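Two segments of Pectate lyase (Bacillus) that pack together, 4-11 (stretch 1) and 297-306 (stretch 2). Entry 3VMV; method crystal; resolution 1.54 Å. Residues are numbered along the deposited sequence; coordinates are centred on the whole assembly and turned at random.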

# COMPACT_ATOMS: atom_id res chain seq x y z
N PRO A 4 12.46 -4.47 -6.41
CA PRO A 4 11.93 -3.17 -5.96
C PRO A 4 13.01 -2.15 -5.64
O PRO A 4 14.14 -2.52 -5.25
CB PRO A 4 11.19 -3.52 -4.67
CG PRO A 4 11.98 -4.73 -4.14
CD PRO A 4 12.33 -5.52 -5.38
N GLN A 5 12.64 -0.88 -5.83
CA GLN A 5 13.37 0.22 -5.22
C GLN A 5 13.02 0.33 -3.75
O GLN A 5 11.96 -0.13 -3.33
CB GLN A 5 13.05 1.57 -5.88
CG GLN A 5 13.61 1.77 -7.29
CD GLN A 5 13.93 3.25 -7.58
OE1 GLN A 5 13.15 3.97 -8.21
NE2 GLN A 5 15.08 3.70 -7.11
N GLY A 6 13.88 0.97 -2.96
CA GLY A 6 13.48 1.38 -1.63
C GLY A 6 13.53 0.28 -0.58
O GLY A 6 14.32 -0.64 -0.65
N TYR A 7 12.67 0.41 0.41
CA TYR A 7 12.85 -0.41 1.60
C TYR A 7 12.71 -1.93 1.36
O TYR A 7 13.39 -2.71 2.03
CB TYR A 7 11.89 0.05 2.68
CG TYR A 7 12.37 1.23 3.48
CD1 TYR A 7 13.50 1.13 4.30
CD2 TYR A 7 11.66 2.43 3.48
CE1 TYR A 7 13.91 2.23 5.08
CE2 TYR A 7 12.01 3.49 4.28
CZ TYR A 7 13.15 3.39 5.07
OH TYR A 7 13.52 4.46 5.86
N ALA A 8 11.88 -2.38 0.41
CA ALA A 8 11.77 -3.82 0.17
C ALA A 8 13.08 -4.41 -0.41
O ALA A 8 13.25 -5.61 -0.43
CB ALA A 8 10.54 -4.14 -0.72
N SER A 9 13.98 -3.53 -0.87
CA SER A 9 15.28 -3.98 -1.39
C SER A 9 16.28 -4.27 -0.29
O SER A 9 17.32 -4.88 -0.54
CB SER A 9 15.86 -2.99 -2.41
OG SER A 9 16.47 -1.88 -1.77
N MET A 10 15.98 -3.80 0.92
CA MET A 10 16.86 -3.98 2.06
C MET A 10 16.53 -5.29 2.74
O MET A 10 15.64 -6.02 2.29
CB MET A 10 16.71 -2.84 3.07
CG MET A 10 17.01 -1.47 2.46
SD MET A 10 17.03 -0.11 3.60
CE MET A 10 18.47 -0.46 4.59
N ASN A 11 17.26 -5.58 3.81
CA ASN A 11 17.01 -6.76 4.63
C ASN A 11 17.03 -8.01 3.77
O ASN A 11 16.25 -8.93 3.99
CB ASN A 11 15.67 -6.63 5.36
CG ASN A 11 15.49 -7.69 6.43
OD1 ASN A 11 16.38 -7.91 7.25
ND2 ASN A 11 14.32 -8.35 6.44
N ASN A 297 15.02 16.24 9.19
CA ASN A 297 16.02 16.02 8.14
C ASN A 297 16.04 14.57 7.65
O ASN A 297 16.90 14.21 6.83
CB ASN A 297 17.42 16.34 8.66
CG ASN A 297 17.58 17.77 9.10
OD1 ASN A 297 18.05 18.05 10.21
ND2 ASN A 297 17.20 18.68 8.23
N PHE A 298 15.12 13.74 8.16
CA PHE A 298 15.06 12.32 7.78
C PHE A 298 15.17 12.09 6.26
O PHE A 298 14.40 12.65 5.47
CB PHE A 298 13.77 11.67 8.28
CG PHE A 298 13.58 10.28 7.75
CD1 PHE A 298 14.36 9.23 8.18
CD2 PHE A 298 12.66 10.06 6.74
CE1 PHE A 298 14.19 7.94 7.65
CE2 PHE A 298 12.49 8.79 6.21
CZ PHE A 298 13.26 7.73 6.66
N THR A 299 16.15 11.25 5.90
CA THR A 299 16.35 10.69 4.56
C THR A 299 16.54 9.17 4.73
O THR A 299 17.16 8.73 5.71
CB THR A 299 17.66 11.33 4.01
OG1 THR A 299 17.47 12.76 3.92
CG2 THR A 299 18.02 10.83 2.68
N PRO A 300 16.02 8.36 3.79
CA PRO A 300 16.07 6.91 3.98
C PRO A 300 17.46 6.36 3.69
O PRO A 300 18.27 6.94 2.94
CB PRO A 300 15.04 6.39 2.95
CG PRO A 300 15.12 7.44 1.82
CD PRO A 300 15.30 8.74 2.56
N PRO A 301 17.75 5.22 4.27
CA PRO A 301 19.08 4.61 4.23
C PRO A 301 19.37 3.77 3.02
O PRO A 301 20.08 2.79 3.17
CB PRO A 301 19.07 3.73 5.48
CG PRO A 301 17.65 3.31 5.61
CD PRO A 301 16.83 4.48 5.16
N TYR A 302 18.85 4.09 1.84
CA TYR A 302 19.09 3.25 0.69
C TYR A 302 19.38 4.12 -0.54
O TYR A 302 19.04 5.30 -0.56
CB TYR A 302 17.91 2.29 0.41
CG TYR A 302 16.53 2.96 0.35
CD1 TYR A 302 16.20 3.83 -0.68
CD2 TYR A 302 15.58 2.74 1.35
CE1 TYR A 302 14.95 4.45 -0.74
CE2 TYR A 302 14.32 3.36 1.28
CZ TYR A 302 14.02 4.18 0.24
OH TYR A 302 12.76 4.77 0.20
N SER A 303 19.99 3.49 -1.55
CA SER A 303 20.20 4.12 -2.85
C SER A 303 18.90 4.10 -3.63
O SER A 303 18.13 3.15 -3.52
CB SER A 303 21.26 3.32 -3.60
OG SER A 303 22.49 3.29 -2.88
N TYR A 304 18.69 5.11 -4.49
CA TYR A 304 17.51 5.13 -5.32
C TYR A 304 17.71 6.13 -6.45
O TYR A 304 18.64 6.95 -6.42
CB TYR A 304 16.23 5.43 -4.50
CG TYR A 304 16.22 6.81 -3.85
CD1 TYR A 304 15.54 7.88 -4.43
CD2 TYR A 304 16.92 7.04 -2.65
CE1 TYR A 304 15.55 9.14 -3.87
CE2 TYR A 304 16.91 8.31 -2.06
CZ TYR A 304 16.23 9.37 -2.67
OH TYR A 304 16.25 10.60 -2.06
N GLN A 305 16.85 6.04 -7.45
CA GLN A 305 16.82 7.00 -8.55
C GLN A 305 15.53 7.76 -8.45
O GLN A 305 14.47 7.13 -8.23
CB GLN A 305 16.87 6.23 -9.87
CG GLN A 305 18.20 5.60 -10.10
CD GLN A 305 19.26 6.62 -10.45
OE1 GLN A 305 19.04 7.49 -11.30
NE2 GLN A 305 20.42 6.52 -9.80
N VAL A 306 15.62 9.07 -8.61
CA VAL A 306 14.43 9.92 -8.44
C VAL A 306 14.32 10.91 -9.59
O VAL A 306 15.28 11.59 -9.95
CB VAL A 306 14.42 10.58 -7.04
CG1 VAL A 306 15.65 11.47 -6.81
CG2 VAL A 306 13.13 11.39 -6.84
O HOH W 1 16.16 1.75 -4.50

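Residues 4-11 and 297-306, almost 300 positions apart in the chain, meet through a small contact that buries 421 Å² in all, counting both sides. Aromatic rings, prolines and a methionine do most of the work, and no clear direct hydrogen bond joins the stretches.

Pro4 lies out of reach, so the contact opens with Gln5. Its CA-to-CB bond points sideways, but the long, flexible side chain brings its amide end to the backbone of the other stretch, where the modelled Gln5 NE2 lies 3.0 Å from Gln305 N, although the amide is probably turned over in the model.

Gly6 comes next, with its CA 3.4 Å from the centroid of the Tyr302 ring and only 12° off the ring normal. This is a CH-pi contact, in which a slightly polarised CH group rests on the electron-rich face of an aromatic ring. Glycine suits the site because its positive phi of 81° is easily adopted without a side chain, and its bare CA lets the backbone lie against the ring face. The backbone here is also bridged by water 1, which accepts from Gly6 N at 2.9 Å and donates to Ser303 O at 2.6 Å.

At Tyr7 the chain enters a short 3-10 segment. The buried ring of Tyr7 receives the edge of Tyr302 on one face; the planes stand at 86°, the centroids are 4.9 Å apart, and Tyr7 CD2 approaches Tyr302 CE2 to 3.6 Å. Tyr302, with chi1 at p, thus offers its face to Gly6 and its edge to Tyr7. Farther out, Tyr7 CE1 lies 3.7 Å from Pro301 CD, and Tyr7 CZ is 4.1 Å from Pro300 CB. Both prolines lie obliquely to the Tyr7 ring; Pro301 gives the larger apolar patch and Pro300 adds only a light touch. The hydroxyl reaches the edge of another ring, with Tyr7 OH 3.4 Å from Phe298 CZ.

Ala8 makes no contact. Ser9 secures the turn instead: Ser9 N and Ser9 OG both donate to Gly6 O, at 2.9 and 2.7 Å, while Met10 N donates to Tyr7 O at 3.0 Å.

Met10 points toward the other stretch and closes the contact. Met10 SD sits at the edge of the Tyr302 ring, 3.9 Å from Tyr302 CD2, and Met10 CE reaches to 4.0 Å from Pro301 CG. An unbranched, flexible thioether can follow both surfaces. Asn11 then leaves the contact, exposed.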